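BH2414 protein (PDB 3ON1) is of unknown function but belongs to the ribosomal protein L7Ae/L30e/S12e/Gadd45 family, whose members commonly bind RNA, so it may do likewise. Local coordinates at residues K5-L10 with K94-I99; V27-Q31 with K55-I61. All coordinates share one frame; numbering follows the deposited sequence. Where two conformers were deposited one is given.

Contact 1 of 2, residues K5-L10 with K94-I99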
loop_
_atom_site.group_PDB
_atom_site.type_symbol
_atom_site.label_atom_id
_atom_site.label_comp_id
_atom_site.label_asym_id
_atom_site.label_seq_id
_atom_site.Cartn_x
_atom_site.Cartn_y
_atom_site.Cartn_z
ATOM N N LYS A 5 -4.680 10.963 9.250
ATOM C CA LYS A 5 -5.841 10.771 8.388
ATOM C C LYS A 5 -5.659 9.572 7.452
ATOM O O LYS A 5 -6.601 8.803 7.229
ATOM C CB LYS A 5 -6.132 12.037 7.576
ATOM C CG LYS A 5 -6.723 13.187 8.384
ATOM C CD LYS A 5 -6.833 14.448 7.526
ATOM C CE LYS A 5 -7.442 15.619 8.292
ATOM N NZ LYS A 5 -8.893 15.443 8.604
ATOM N N TRP A 6 -4.457 9.403 6.904
ATOM C CA TRP A 6 -4.254 8.306 5.957
ATOM C C TRP A 6 -4.273 6.936 6.631
ATOM O O TRP A 6 -4.706 5.962 6.029
ATOM C CB TRP A 6 -3.025 8.501 5.058
ATOM C CG TRP A 6 -1.684 8.420 5.715
ATOM C CD1 TRP A 6 -0.949 9.462 6.195
ATOM C CD2 TRP A 6 -0.893 7.241 5.921
ATOM N NE1 TRP A 6 0.244 9.007 6.706
ATOM C CE2 TRP A 6 0.306 7.648 6.549
ATOM C CE3 TRP A 6 -1.080 5.881 5.636
ATOM C CZ2 TRP A 6 1.312 6.741 6.909
ATOM C CZ3 TRP A 6 -0.077 4.979 5.992
ATOM C CH2 TRP A 6 1.103 5.417 6.626
ATOM N N LEU A 7 -3.831 6.867 7.883
ATOM C CA LEU A 7 -3.905 5.609 8.627
ATOM C C LEU A 7 -5.351 5.204 8.903
ATOM O O LEU A 7 -5.714 4.034 8.758
ATOM C CB LEU A 7 -3.109 5.699 9.933
ATOM C CG LEU A 7 -1.594 5.655 9.735
ATOM C CD1 LEU A 7 -0.904 6.146 10.995
ATOM C CD2 LEU A 7 -1.122 4.252 9.364
ATOM N N SER A 8 -6.162 6.179 9.304
ATOM C CA SER A 8 -7.584 5.959 9.548
ATOM C C SER A 8 -8.293 5.509 8.273
ATOM O O SER A 8 -9.079 4.562 8.293
ATOM C CB SER A 8 -8.237 7.230 10.092
ATOM O OG SER A 8 -9.635 7.053 10.228
ATOM N N LEU A 9 -7.997 6.185 7.165
ATOM C CA LEU A 9 -8.592 5.849 5.873
ATOM C C LEU A 9 -8.186 4.448 5.406
ATOM O O LEU A 9 -8.995 3.719 4.818
ATOM C CB LEU A 9 -8.237 6.897 4.818
ATOM C CG LEU A 9 -9.057 6.775 3.531
ATOM C CD1 LEU A 9 -10.543 7.016 3.785
ATOM C CD2 LEU A 9 -8.535 7.720 2.466
ATOM N N LEU A 10 -6.939 4.076 5.676
ATOM C CA LEU A 10 -6.445 2.732 5.371
ATOM C C LEU A 10 -7.275 1.670 6.108
ATOM O O LEU A 10 -7.601 0.621 5.543
ATOM C CB LEU A 10 -4.958 2.636 5.720
ATOM C CG LEU A 10 -4.069 1.562 5.093
ATOM C CD1 LEU A 10 -4.133 1.572 3.566
ATOM C CD2 LEU A 10 -2.638 1.764 5.567
ATOM N N LYS A 94 -7.212 9.202 -2.801
ATOM C CA LYS A 94 -7.286 9.918 -1.533
ATOM C C LYS A 94 -6.101 9.611 -0.609
ATOM O O LYS A 94 -5.534 10.525 0.001
ATOM C CB LYS A 94 -8.625 9.641 -0.842
ATOM C CG LYS A 94 -8.901 10.513 0.386
ATOM C CD LYS A 94 -8.952 11.979 0.024
ATOM C CE LYS A 94 -9.768 12.767 1.028
ATOM N NZ LYS A 94 -9.966 14.140 0.527
ATOM N N LEU A 95 -5.724 8.336 -0.516
ATOM C CA LEU A 95 -4.567 7.957 0.293
ATOM C C LEU A 95 -3.300 8.639 -0.218
ATOM O O LEU A 95 -2.516 9.158 0.570
ATOM C CB LEU A 95 -4.391 6.436 0.328
ATOM C CG LEU A 95 -5.409 5.666 1.176
ATOM C CD1 LEU A 95 -5.422 4.198 0.779
ATOM C CD2 LEU A 95 -5.152 5.835 2.673
ATOM N N ALA A 96 -3.117 8.660 -1.538
ATOM C CA ALA A 96 -1.942 9.293 -2.135
ATOM C C ALA A 96 -1.919 10.789 -1.831
ATOM O O ALA A 96 -0.878 11.332 -1.462
ATOM C CB ALA A 96 -1.893 9.041 -3.642
ATOM N N ALA A 97 -3.072 11.446 -1.961
ATOM C CA ALA A 97 -3.186 12.878 -1.669
ATOM C C ALA A 97 -2.837 13.184 -0.214
ATOM O O ALA A 97 -2.141 14.159 0.068
ATOM C CB ALA A 97 -4.580 13.382 -2.003
ATOM N N LEU A 98 -3.303 12.334 0.699
ATOM C CA LEU A 98 -3.049 12.522 2.123
ATOM C C LEU A 98 -1.572 12.340 2.454
ATOM O O LEU A 98 -0.983 13.141 3.187
ATOM C CB LEU A 98 -3.914 11.569 2.953
ATOM C CG LEU A 98 -5.405 11.906 3.045
ATOM C CD1 LEU A 98 -6.168 10.728 3.620
ATOM C CD2 LEU A 98 -5.632 13.160 3.880
ATOM N N ILE A 99 -0.973 11.294 1.890
ATOM C CA ILE A 99 0.456 11.038 2.043
ATOM C C ILE A 99 1.295 12.166 1.407
ATOM O O ILE A 99 2.286 12.610 1.993
ATOM C CB ILE A 99 0.829 9.634 1.490
ATOM C CG1 ILE A 99 0.217 8.538 2.379
ATOM C CG2 ILE A 99 2.346 9.464 1.388
ATOM C CD1 ILE A 99 0.109 7.162 1.717
#
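The first and last helices of an alpha-beta-alpha sandwich pair here on one face of its sheet, with W6, L9 and L10 of helix 5-15 set against L95, L98 and I99 of helix 89-100. The short segments run antiparallel, their N-to-C directions 161° apart and their axes 9.4 Å from each other, and the backbones come nearest at W6 and L95. The contacts between side chains are made by carbon atoms. The indole of W6 lies between two aliphatic groups: I99 CG1 stands over one face, 3.9 Å from the centroid of the five-membered ring and 14° off its normal, a CH-pi contact, while L7 CG of its own helix lies over the opposite face, offset toward the rim. With CG between its backbone N and carbonyl carbon (chi1 69°), W6 turns the indole to I99 CG1. The placement of the helices itself brings W6 CB to 3.8 Å from L98 CB. The two branches of L98 divide, CD1 resting near the W6 backbone and CD2 lying 3.9 Å from K5 CB. L95 forks deeper: CD2 presses to 3.4 Å from W6 O and also meets L9 CD2, whereas CD1 touches L10 CD1 at 4.0 Å. Replacing L95 by an alanine would probably leave a gap beside L9 CD2 and L10 CD1, where its two methyl branches had packed. Nearer the surface, L9 CD2 packs 3.5 Å from K94 CG, and the far ends of K5 and K94 lead away from the interface. Below, L10 touches I39 and I84 and L95 touches L37 and V86, so this layer continues into the sheet. Such antiparallel packing of the terminal helices on one side of a central mixed sheet fits the three-layer alpha-beta-alpha fold of the L7Ae/L30e family.

Contact 2 of 2, residues V27-Q31 with K55-I61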
loop_
_atom_site.group_PDB
_atom_site.type_symbol
_atom_site.label_atom_id
_atom_site.label_comp_id
_atom_site.label_asym_id
_atom_site.label_seq_id
_atom_site.Cartn_x
_atom_site.Cartn_y
_atom_site.Cartn_z
ATOM N N VAL A 27 2.465 -7.676 -6.115
ATOM C CA VAL A 27 3.067 -7.672 -7.457
ATOM C C VAL A 27 2.133 -8.307 -8.495
ATOM O O VAL A 27 1.910 -7.736 -9.563
ATOM C CB VAL A 27 4.472 -8.342 -7.474
ATOM C CG1 VAL A 27 4.917 -8.655 -8.906
ATOM C CG2 VAL A 27 5.492 -7.441 -6.797
ATOM N N LYS A 28 1.581 -9.471 -8.163
ATOM C CA LYS A 28 0.661 -10.174 -9.048
ATOM C C LYS A 28 -0.577 -9.334 -9.354
ATOM O O LYS A 28 -1.014 -9.261 -10.504
ATOM C CB LYS A 28 0.262 -11.514 -8.433
ATOM C CG LYS A 28 -0.495 -12.420 -9.373
ATOM C CD LYS A 28 -0.764 -13.756 -8.714
ATOM C CE LYS A 28 -1.815 -14.531 -9.475
ATOM N NZ LYS A 28 -2.148 -15.811 -8.794
ATOM N N ALA A 29 -1.119 -8.683 -8.324
ATOM C CA ALA A 29 -2.302 -7.837 -8.480
ATOM C C ALA A 29 -2.031 -6.602 -9.332
ATOM O O ALA A 29 -2.878 -6.208 -10.128
ATOM C CB ALA A 29 -2.871 -7.446 -7.124
ATOM N N VAL A 30 -0.849 -6.005 -9.167
ATOM C CA VAL A 30 -0.411 -4.888 -10.013
ATOM C C VAL A 30 -0.389 -5.332 -11.478
ATOM O O VAL A 30 -0.916 -4.647 -12.361
ATOM C CB VAL A 30 0.975 -4.344 -9.571
ATOM C CG1 VAL A 30 1.602 -3.459 -10.648
ATOM C CG2 VAL A 30 0.853 -3.556 -8.264
ATOM N N GLN A 31 0.191 -6.502 -11.722
ATOM C CA GLN A 31 0.300 -7.026 -13.084
ATOM C C GLN A 31 -1.064 -7.340 -13.696
ATOM O O GLN A 31 -1.234 -7.255 -14.916
ATOM C CB GLN A 31 1.196 -8.258 -13.116
ATOM C CG GLN A 31 2.640 -7.962 -12.791
ATOM C CD GLN A 31 3.442 -9.210 -12.495
ATOM O OE1 GLN A 31 2.886 -10.256 -12.145
ATOM N NE2 GLN A 31 4.756 -9.103 -12.616
ATOM N N LYS A 55 8.557 -2.493 -10.537
ATOM C CA LYS A 55 7.325 -3.044 -11.114
ATOM C C LYS A 55 6.252 -1.976 -11.280
ATOM O O LYS A 55 5.668 -1.842 -12.356
ATOM C CB LYS A 55 6.780 -4.204 -10.263
ATOM C CG LYS A 55 7.651 -5.457 -10.236
ATOM C CD LYS A 55 7.421 -6.363 -11.442
ATOM C CE LYS A 55 8.409 -7.520 -11.441
ATOM N NZ LYS A 55 8.257 -8.384 -12.641
ATOM N N CYS A 56 6.003 -1.208 -10.222
ATOM C CA CYS A 56 4.980 -0.161 -10.274
ATOM C C CYS A 56 5.375 0.974 -11.204
ATOM O O CYS A 56 4.515 1.581 -11.838
ATOM C CB CYS A 56 4.668 0.375 -8.883
ATOM S SG CYS A 56 3.891 -0.837 -7.805
ATOM N N GLY A 57 6.676 1.244 -11.298
ATOM C CA GLY A 57 7.198 2.205 -12.276
ATOM C C GLY A 57 6.801 1.845 -13.699
ATOM O O GLY A 57 6.330 2.699 -14.455
ATOM N N SER A 58 6.981 0.572 -14.050
ATOM C CA SER A 58 6.610 0.054 -15.370
ATOM C C SER A 58 5.118 0.191 -15.658
ATOM O O SER A 58 4.732 0.544 -16.768
ATOM C CB SER A 58 7.031 -1.407 -15.504
ATOM O OG SER A 58 8.436 -1.534 -15.380
ATOM N N TYR A 59 4.290 -0.078 -14.652
ATOM C CA TYR A 59 2.837 -0.002 -14.796
ATOM C C TYR A 59 2.270 1.396 -14.509
ATOM O O TYR A 59 1.063 1.621 -14.662
ATOM C CB TYR A 59 2.154 -1.054 -13.907
ATOM C CG TYR A 59 2.272 -2.468 -14.428
ATOM C CD1 TYR A 59 1.366 -2.958 -15.367
ATOM C CD2 TYR A 59 3.295 -3.315 -13.997
ATOM C CE1 TYR A 59 1.460 -4.260 -15.853
ATOM C CE2 TYR A 59 3.399 -4.625 -14.480
ATOM C CZ TYR A 59 2.480 -5.083 -15.411
ATOM O OH TYR A 59 2.570 -6.364 -15.908
ATOM N N GLN A 60 3.143 2.324 -14.113
ATOM C CA GLN A 60 2.763 3.693 -13.724
ATOM C C GLN A 60 1.733 3.708 -12.595
ATOM O O GLN A 60 0.730 4.432 -12.638
ATOM C CB GLN A 60 2.328 4.533 -14.939
ATOM C CG GLN A 60 3.496 4.877 -15.856
ATOM C CD GLN A 60 3.103 5.671 -17.094
ATOM O OE1 GLN A 60 1.964 5.610 -17.568
ATOM N NE2 GLN A 60 4.064 6.409 -17.639
ATOM N N ILE A 61 2.002 2.881 -11.591
ATOM C CA ILE A 61 1.212 2.835 -10.370
ATOM C C ILE A 61 2.001 3.568 -9.284
ATOM O O ILE A 61 3.175 3.257 -9.054
ATOM C CB ILE A 61 0.923 1.370 -9.945
ATOM C CG1 ILE A 61 0.117 0.630 -11.022
ATOM C CG2 ILE A 61 0.202 1.311 -8.601
ATOM C CD1 ILE A 61 -1.217 1.274 -11.381
HETATM O O HOH W 1 6.285 -10.812 -11.223
#
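Q31, in the last turn of helix 23-31, crosses Y59 of helix 46-59 at a slant and ends beside K55. Its CB lies 3.6 Å from Y59 OH; CG is at 3.5 Å from the same oxygen and also near Y59 CE2. With CG anti to its own carbonyl carbon (chi1 -67°) and the chain extended beyond it, the amide passes the phenol and travels on toward the lysine, its plane turned 55° from the ring. At the tip, NE2 comes 3.6 Å from K55 NZ, both expected to act as donors, so a direct bond is unlikely. A water accepts from both instead, at 2.7 Å from Q31 NE2 and by a weak bond from K55 NZ, and so links the two segments at the K55 end.

The two helices belong to one layer of the alpha-beta-alpha sandwich and run almost parallel, 8° apart with axes 10.3 Å from each other. Inward from Q31, V30 CG1 packs 3.8 Å from Y59 CD2, and V30 O sits over one face of that ring, offset toward its rim. The other methyl of V30, CG2, meets C56 SG at 4.1 Å; V30 and C56 both also touch V38 of the strand beneath. The helix of Y59 closes in a Schellman motif, in which Q60 has positive phi, I61 N donates to C56 O at 2.8 Å and Q60 N donates weakly to G57 O. This turn brings I61 back toward the valine, where its CG1 adds a looser apolar touch to V30 CG1.

How the contacts relate
Contacts 1 and 2 lie on opposite sides of the chain's centre, about 20 Å apart between centres and about 9 Å at their nearest atoms, and share no helix. Each is partly buried and grades from sheet to surface: L10 and L95 form the inner side of contact 1, V30 and C56 that of contact 2. Both rest on strand 37-41, through L37 and I39 in the first case and V38 in the second. Contact 1 joins elements near the two chain ends in antiparallel fashion by hydrocarbon packing, whereas contact 2 joins nearly parallel helices closer in sequence and adds a polar, water-linked margin to its apolar base.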